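Local coordinates for OmpT protein (Vibrio cholerae serotype O1, PDB 6EHD) that probably works as a general diffusion porin of the outer membrane, a beta-barrel channel that lets small solutes and ions pass, at residues D48-Q53 with L73-N78; G80-G85 with V122-E127. The protein carries 1 engineered substitution. One frame throughout, in Å; residues are numbered along the deposited sequence.

Contact 1 of 2, residues D48-Q53 with L73-N78. With C8E ((hydroxyethyloxy)tri(ethyloxy)octane), chain C.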
loop_
_atom_site.group_PDB
_atom_site.type_symbol
_atom_site.label_atom_id
_atom_site.label_comp_id
_atom_site.label_asym_id
_atom_site.label_seq_id
_atom_site.Cartn_x
_atom_site.Cartn_y
_atom_site.Cartn_z
ATOM N N ASP A 48 -8.951 17.146 -27.314
ATOM C CA ASP A 48 -8.638 15.752 -27.617
ATOM C C ASP A 48 -7.243 15.267 -27.135
ATOM O O ASP A 48 -7.047 14.097 -26.847
ATOM C CB ASP A 48 -8.675 15.575 -29.167
ATOM C CG ASP A 48 -9.961 16.161 -29.836
ATOM O OD1 ASP A 48 -10.179 17.415 -29.825
ATOM O OD2 ASP A 48 -10.739 15.352 -30.406
ATOM N N SER A 49 -6.279 16.176 -27.138
ATOM C CA SER A 49 -4.889 15.903 -26.838
ATOM C C SER A 49 -4.369 16.415 -25.452
ATOM O O SER A 49 -3.175 16.307 -25.174
ATOM C CB SER A 49 -4.040 16.522 -27.970
ATOM O OG SER A 49 -4.215 15.770 -29.159
ATOM N N LEU A 50 -5.209 17.003 -24.611
ATOM C CA LEU A 50 -4.655 17.638 -23.394
ATOM C C LEU A 50 -5.745 17.855 -22.349
ATOM O O LEU A 50 -6.804 18.512 -22.632
ATOM C CB LEU A 50 -4.038 19.005 -23.744
ATOM C CG LEU A 50 -3.529 19.846 -22.554
ATOM C CD1 LEU A 50 -2.372 19.245 -21.814
ATOM C CD2 LEU A 50 -3.107 21.258 -22.972
ATOM N N ALA A 51 -5.456 17.427 -21.124
ATOM C CA ALA A 51 -6.351 17.673 -19.966
ATOM C C ALA A 51 -5.558 17.995 -18.693
ATOM O O ALA A 51 -4.414 17.608 -18.559
ATOM C CB ALA A 51 -7.311 16.484 -19.784
ATOM N N LEU A 52 -6.148 18.749 -17.767
ATOM C CA LEU A 52 -5.524 19.191 -16.538
ATOM C C LEU A 52 -6.366 18.662 -15.303
ATOM O O LEU A 52 -7.589 18.502 -15.410
ATOM C CB LEU A 52 -5.559 20.731 -16.431
ATOM C CG LEU A 52 -4.902 21.473 -17.612
ATOM C CD1 LEU A 52 -5.181 22.984 -17.563
ATOM C CD2 LEU A 52 -3.415 21.215 -17.600
ATOM N N GLN A 53 -5.685 18.447 -14.212
ATOM C CA GLN A 53 -6.257 17.951 -12.965
ATOM C C GLN A 53 -5.652 18.678 -11.800
ATOM O O GLN A 53 -4.445 18.916 -11.715
ATOM C CB GLN A 53 -6.036 16.405 -12.811
ATOM C CG GLN A 53 -6.524 15.853 -11.455
ATOM C CD GLN A 53 -6.077 14.388 -11.174
ATOM O OE1 GLN A 53 -5.002 13.926 -11.660
ATOM N NE2 GLN A 53 -6.922 13.643 -10.396
ATOM N N LEU A 73 -1.078 18.220 -8.872
ATOM C CA LEU A 73 -1.336 18.836 -10.163
ATOM C C LEU A 73 -0.990 17.854 -11.294
ATOM O O LEU A 73 0.118 17.370 -11.356
ATOM C CB LEU A 73 -0.402 20.095 -10.245
ATOM C CG LEU A 73 -0.924 21.259 -11.049
ATOM C CD1 LEU A 73 -0.065 22.516 -10.779
ATOM C CD2 LEU A 73 -0.949 20.872 -12.512
ATOM N N GLY A 74 -1.922 17.605 -12.180
ATOM C CA GLY A 74 -1.817 16.606 -13.210
ATOM C C GLY A 74 -1.986 17.168 -14.638
ATOM O O GLY A 74 -2.838 18.043 -14.880
ATOM N N VAL A 75 -1.237 16.576 -15.576
ATOM C CA VAL A 75 -1.253 16.952 -16.975
ATOM C C VAL A 75 -1.341 15.686 -17.811
ATOM O O VAL A 75 -0.371 14.917 -17.833
ATOM C CB VAL A 75 0.032 17.760 -17.383
ATOM C CG1 VAL A 75 -0.144 18.210 -18.814
ATOM C CG2 VAL A 75 0.255 18.927 -16.438
ATOM N N LYS A 76 -2.442 15.484 -18.497
ATOM C CA LYS A 76 -2.634 14.335 -19.336
ATOM C C LYS A 76 -2.524 14.696 -20.837
ATOM O O LYS A 76 -3.243 15.563 -21.314
ATOM C CB LYS A 76 -4.028 13.720 -19.044
ATOM C CG LYS A 76 -4.326 12.457 -19.862
ATOM C CD LYS A 76 -5.384 11.550 -19.216
ATOM C CE LYS A 76 -5.484 10.185 -19.908
ATOM N NZ LYS A 76 -6.176 10.306 -21.214
ATOM N N THR A 77 -1.709 13.949 -21.557
ATOM C CA THR A 77 -1.312 14.175 -22.963
ATOM C C THR A 77 -1.310 12.860 -23.728
ATOM O O THR A 77 -1.359 11.760 -23.122
ATOM C CB THR A 77 0.145 14.680 -23.112
ATOM O OG1 THR A 77 1.123 13.626 -22.906
ATOM C CG2 THR A 77 0.514 15.763 -22.146
ATOM N N ASN A 78 -1.150 12.944 -25.048
ATOM C CA ASN A 78 -1.015 11.738 -25.861
ATOM C C ASN A 78 0.263 10.892 -25.589
ATOM O O ASN A 78 0.316 9.773 -26.054
ATOM C CB ASN A 78 -1.064 12.103 -27.373
ATOM C CG ASN A 78 -2.410 12.563 -27.815
ATOM O OD1 ASN A 78 -3.462 12.153 -27.270
ATOM N ND2 ASN A 78 -2.411 13.421 -28.847
HETATM C C14 C8E C . -4.675 11.337 -24.390
HETATM O O15 C8E C . -5.037 12.500 -23.618
HETATM C C16 C8E C . -6.437 12.714 -23.698
HETATM C C17 C8E C . -6.958 14.054 -23.168
HETATM O O18 C8E C . -8.047 13.796 -22.261
HETATM C C19 C8E C . -9.337 13.612 -22.860
HETATM O O HOH W 1 -5.774 12.322 -28.360
HETATM O O HOH W 2 -0.790 15.327 -26.225
#

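Contact 2 of 2, residues G80-G85 with V122-E127. With C8E ((hydroxyethyloxy)tri(ethyloxy)octane), chain B.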
loop_
_atom_site.group_PDB
_atom_site.type_symbol
_atom_site.label_atom_id
_atom_site.label_comp_id
_atom_site.label_asym_id
_atom_site.label_seq_id
_atom_site.Cartn_x
_atom_site.Cartn_y
_atom_site.Cartn_z
ATOM N N GLY A 80 1.340 10.280 -22.427
ATOM C CA GLY A 80 1.207 9.845 -21.014
ATOM C C GLY A 80 0.675 10.942 -20.087
ATOM O O GLY A 80 0.571 12.138 -20.513
ATOM N N LYS A 81 0.448 10.582 -18.814
ATOM C CA LYS A 81 0.022 11.523 -17.792
ATOM C C LYS A 81 1.147 11.746 -16.826
ATOM O O LYS A 81 1.735 10.772 -16.311
ATOM C CB LYS A 81 -1.275 11.020 -17.084
ATOM C CG LYS A 81 -1.782 11.974 -15.992
ATOM C CD LYS A 81 -3.043 11.448 -15.309
ATOM C CE LYS A 81 -3.625 12.588 -14.463
ATOM N NZ LYS A 81 -4.923 12.166 -13.891
ATOM N N PHE A 82 1.385 13.012 -16.467
ATOM C CA PHE A 82 2.400 13.423 -15.534
ATOM C C PHE A 82 1.744 14.093 -14.327
ATOM O O PHE A 82 0.998 15.098 -14.507
ATOM C CB PHE A 82 3.388 14.418 -16.146
ATOM C CG PHE A 82 4.099 13.896 -17.393
ATOM C CD1 PHE A 82 3.493 13.890 -18.612
ATOM C CD2 PHE A 82 5.345 13.386 -17.286
ATOM C CE1 PHE A 82 4.181 13.368 -19.749
ATOM C CE2 PHE A 82 6.032 12.869 -18.406
ATOM C CZ PHE A 82 5.434 12.860 -19.611
ATOM N N SER A 83 2.052 13.594 -13.114
ATOM C CA SER A 83 1.421 14.100 -11.854
ATOM C C SER A 83 2.471 14.537 -10.877
ATOM O O SER A 83 3.462 13.806 -10.562
ATOM C CB SER A 83 0.467 12.982 -11.228
ATOM O OG SER A 83 -0.617 12.703 -12.109
ATOM N N PHE A 84 2.292 15.755 -10.332
ATOM C CA PHE A 84 3.278 16.385 -9.412
ATOM C C PHE A 84 2.686 16.696 -8.054
ATOM O O PHE A 84 1.556 17.252 -7.971
ATOM C CB PHE A 84 3.775 17.804 -10.050
ATOM C CG PHE A 84 4.325 17.700 -11.478
ATOM C CD1 PHE A 84 3.483 17.672 -12.565
ATOM C CD2 PHE A 84 5.676 17.666 -11.704
ATOM C CE1 PHE A 84 3.980 17.526 -13.840
ATOM C CE2 PHE A 84 6.198 17.530 -13.001
ATOM C CZ PHE A 84 5.354 17.430 -14.052
ATOM N N GLY A 85 3.517 16.529 -7.013
ATOM C CA GLY A 85 3.201 16.941 -5.611
ATOM C C GLY A 85 3.238 15.782 -4.591
ATOM O O GLY A 85 3.993 14.823 -4.766
ATOM N N VAL A 122 7.309 13.247 -8.954
ATOM C CA VAL A 122 6.702 13.218 -10.273
ATOM C C VAL A 122 6.320 11.763 -10.619
ATOM O O VAL A 122 7.197 10.891 -10.578
ATOM C CB VAL A 122 7.650 13.628 -11.416
ATOM C CG1 VAL A 122 6.853 13.986 -12.632
ATOM C CG2 VAL A 122 8.594 14.706 -10.991
ATOM N N LYS A 123 5.065 11.537 -11.048
ATOM C CA LYS A 123 4.601 10.151 -11.363
ATOM C C LYS A 123 4.099 10.188 -12.783
ATOM O O LYS A 123 3.532 11.219 -13.233
ATOM C CB LYS A 123 3.526 9.673 -10.346
ATOM C CG LYS A 123 4.077 9.337 -8.963
ATOM C CD LYS A 123 3.001 8.999 -7.905
ATOM C CE LYS A 123 2.077 7.843 -8.309
ATOM N NZ LYS A 123 0.925 7.805 -7.331
ATOM N N TYR A 124 4.384 9.117 -13.491
ATOM C CA TYR A 124 4.010 8.919 -14.886
ATOM C C TYR A 124 3.099 7.698 -15.099
ATOM O O TYR A 124 3.355 6.627 -14.511
ATOM C CB TYR A 124 5.323 8.692 -15.700
ATOM C CG TYR A 124 5.118 8.436 -17.164
ATOM C CD1 TYR A 124 4.766 9.473 -18.054
ATOM C CD2 TYR A 124 5.269 7.137 -17.697
ATOM C CE1 TYR A 124 4.601 9.257 -19.401
ATOM C CE2 TYR A 124 5.093 6.897 -19.053
ATOM C CZ TYR A 124 4.782 7.949 -19.917
ATOM O OH TYR A 124 4.540 7.668 -21.266
ATOM N N VAL A 125 2.107 7.819 -15.935
ATOM C CA VAL A 125 1.252 6.700 -16.338
ATOM C C VAL A 125 0.984 6.728 -17.798
ATOM O O VAL A 125 0.585 7.795 -18.333
ATOM C CB VAL A 125 -0.107 6.754 -15.605
ATOM C CG1 VAL A 125 -1.025 5.610 -16.119
ATOM C CG2 VAL A 125 0.062 6.757 -14.097
ATOM N N TYR A 126 1.283 5.619 -18.497
ATOM C CA TYR A 126 0.859 5.410 -19.921
ATOM C C TYR A 126 -0.059 4.221 -20.061
ATOM O O TYR A 126 0.327 3.131 -19.562
ATOM C CB TYR A 126 2.104 5.238 -20.764
ATOM C CG TYR A 126 1.715 5.064 -22.219
ATOM C CD1 TYR A 126 1.380 6.187 -23.000
ATOM C CD2 TYR A 126 1.613 3.810 -22.799
ATOM C CE1 TYR A 126 0.989 6.055 -24.317
ATOM C CE2 TYR A 126 1.207 3.669 -24.124
ATOM C CZ TYR A 126 0.898 4.797 -24.865
ATOM O OH TYR A 126 0.492 4.695 -26.167
ATOM N N GLU A 127 -1.227 4.353 -20.679
ATOM C CA GLU A 127 -2.143 3.216 -20.981
ATOM C C GLU A 127 -2.489 3.082 -22.427
ATOM O O GLU A 127 -2.811 4.085 -23.068
ATOM C CB GLU A 127 -3.490 3.400 -20.346
ATOM C CG GLU A 127 -3.590 3.396 -18.871
ATOM C CD GLU A 127 -5.041 3.631 -18.451
ATOM O OE1 GLU A 127 -5.350 4.740 -17.980
ATOM O OE2 GLU A 127 -5.879 2.716 -18.600
HETATM O O9 C8E B . -2.327 4.464 -11.184
HETATM C C10 C8E B . -3.059 5.620 -11.540
HETATM C C11 C8E B . -4.165 5.401 -12.557
HETATM O O12 C8E B . -3.846 4.350 -13.468
HETATM C C13 C8E B . -4.826 4.184 -14.499
HETATM C C14 C8E B . -4.535 2.926 -15.331
HETATM O O15 C8E B . -4.277 1.715 -14.567
HETATM C C16 C8E B . -4.183 0.577 -15.444
HETATM C C17 C8E B . -3.421 -0.578 -14.812
HETATM O O18 C8E B . -3.603 -0.713 -13.425
HETATM C C19 C8E B . -2.969 -1.787 -12.717
HETATM C C20 C8E B . -1.804 -1.313 -11.863
HETATM O O21 C8E B . -2.296 -0.323 -10.999
#

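Contact 1 of 2, residues D48-Q53 with L73-N78
The hairpin of strands 50-59 and 67-77, two neighbouring staves of the porin beta barrel, is held here at its open end, where Ser49 meets Asn78 and Ala51 pairs with Lys76. Ala51 and Lys76 form an antiparallel hydrogen-bonded pair: Lys76 N gives a nearly straight bond to Ala51 O (2.9 Å, 170°) and Ala51 N returns one to Lys76 O. Gln53 and Gly74 repeat the scheme, and the extended Gln53 side chain passes over Gly74, its OE1 bonded to Lys81 NZ and its NE2 to Asp41 OD1. On the face of Leu50, Leu52 and Val75, Leu50 puts its CD1 branch 3.9 Å from Val75 CG1, the two side chains crossing obliquely. Beyond the strands Asn78 ND2 donates to Ser49 OG at 3.0 Å, a bent bond with the hydroxyl oxygen tilted 31° out of the amide plane. One water donates to both Asp48 O and Asn78 OD1 (2.6 Å to the latter); a second donates to Ser49 O and accepts from Asn78 N. On the face of Ala51 and Lys76 lies a detergent chain: the Lys76 side chain, bent at its last torsion (chi4 -74°), brings NZ within 3.4 Å of ether O15, a weak hydrogen bond. Direct backbone bonds thus give way, where the strands end, to side-chain and water bridges that still satisfy polar groups of Ser49 and Asn78.

Contact 2 of 2, residues G80-G85 with V122-E127
Strands 80-84 and 122-127 run antiparallel, their axes 4.7 Å apart at closest approach and at 162° to each other, with Lys81-Val125 and Ser83-Lys123 as the hydrogen-bonded pairs. They are adjacent strands of the porin barrel wall, although 36 residues, including helix 90-94, separate the two segments in the chain. Four backbone bonds tie them, among them Lys81 N to Val125 O at 2.8 Å and Lys123 N to Ser83 O. Phe82, Phe84, Tyr124 and Val122 share one face of the sheet. Phe82 and Tyr124 lie side by side and point the same way, Tyr124 CD1 sitting over one face of the Phe82 ring, offset toward its rim and 3.6 Å from Phe82 CE2. The ring planes stand at 56°, an oblique pairing. In the Val122 conformer given, CG1 approaches the Phe84 ring near CE2. On the face of Lys81 and Ser83 the charged ends lead away from the contact: Lys81 reaches Gln53, while Lys123 forms a salt bridge with Asp93 and also bonds to the Trp88 carbonyl. A detergent molecule lies beside Val125 and Glu127. Tyr124 CG is anti to its backbone N (chi1 179°), and further along the ring CE1 lies 3.8 Å from Gly80 CA, close beside the backbone of this glycine. Beyond it the Tyr124 hydroxyl, OH, is hydrogen-bonded to the carbonyl O of Phe79, just before the strand.

Overall arrangement
Both contacts lie at the surface of the barrel, and their strands follow one another around its wall: strand 67-77 of contact 1 is hydrogen-bonded to strand 80-84 of contact 2, as in Val75 N to Phe82 O (2.9 Å). The two also meet through side chains, Lys81 NZ lying 2.8 Å from Gln53 OE1, a probable hydrogen bond. Contact 1 joins the strands of a hairpin, with aliphatic packing on one face and waters at its end; contact 2 joins strands far apart in sequence and adds aromatic packing to its backbone ladder. Contact 2 lies closer to the centre of the chain, about 18 Å between centres against about 26 Å.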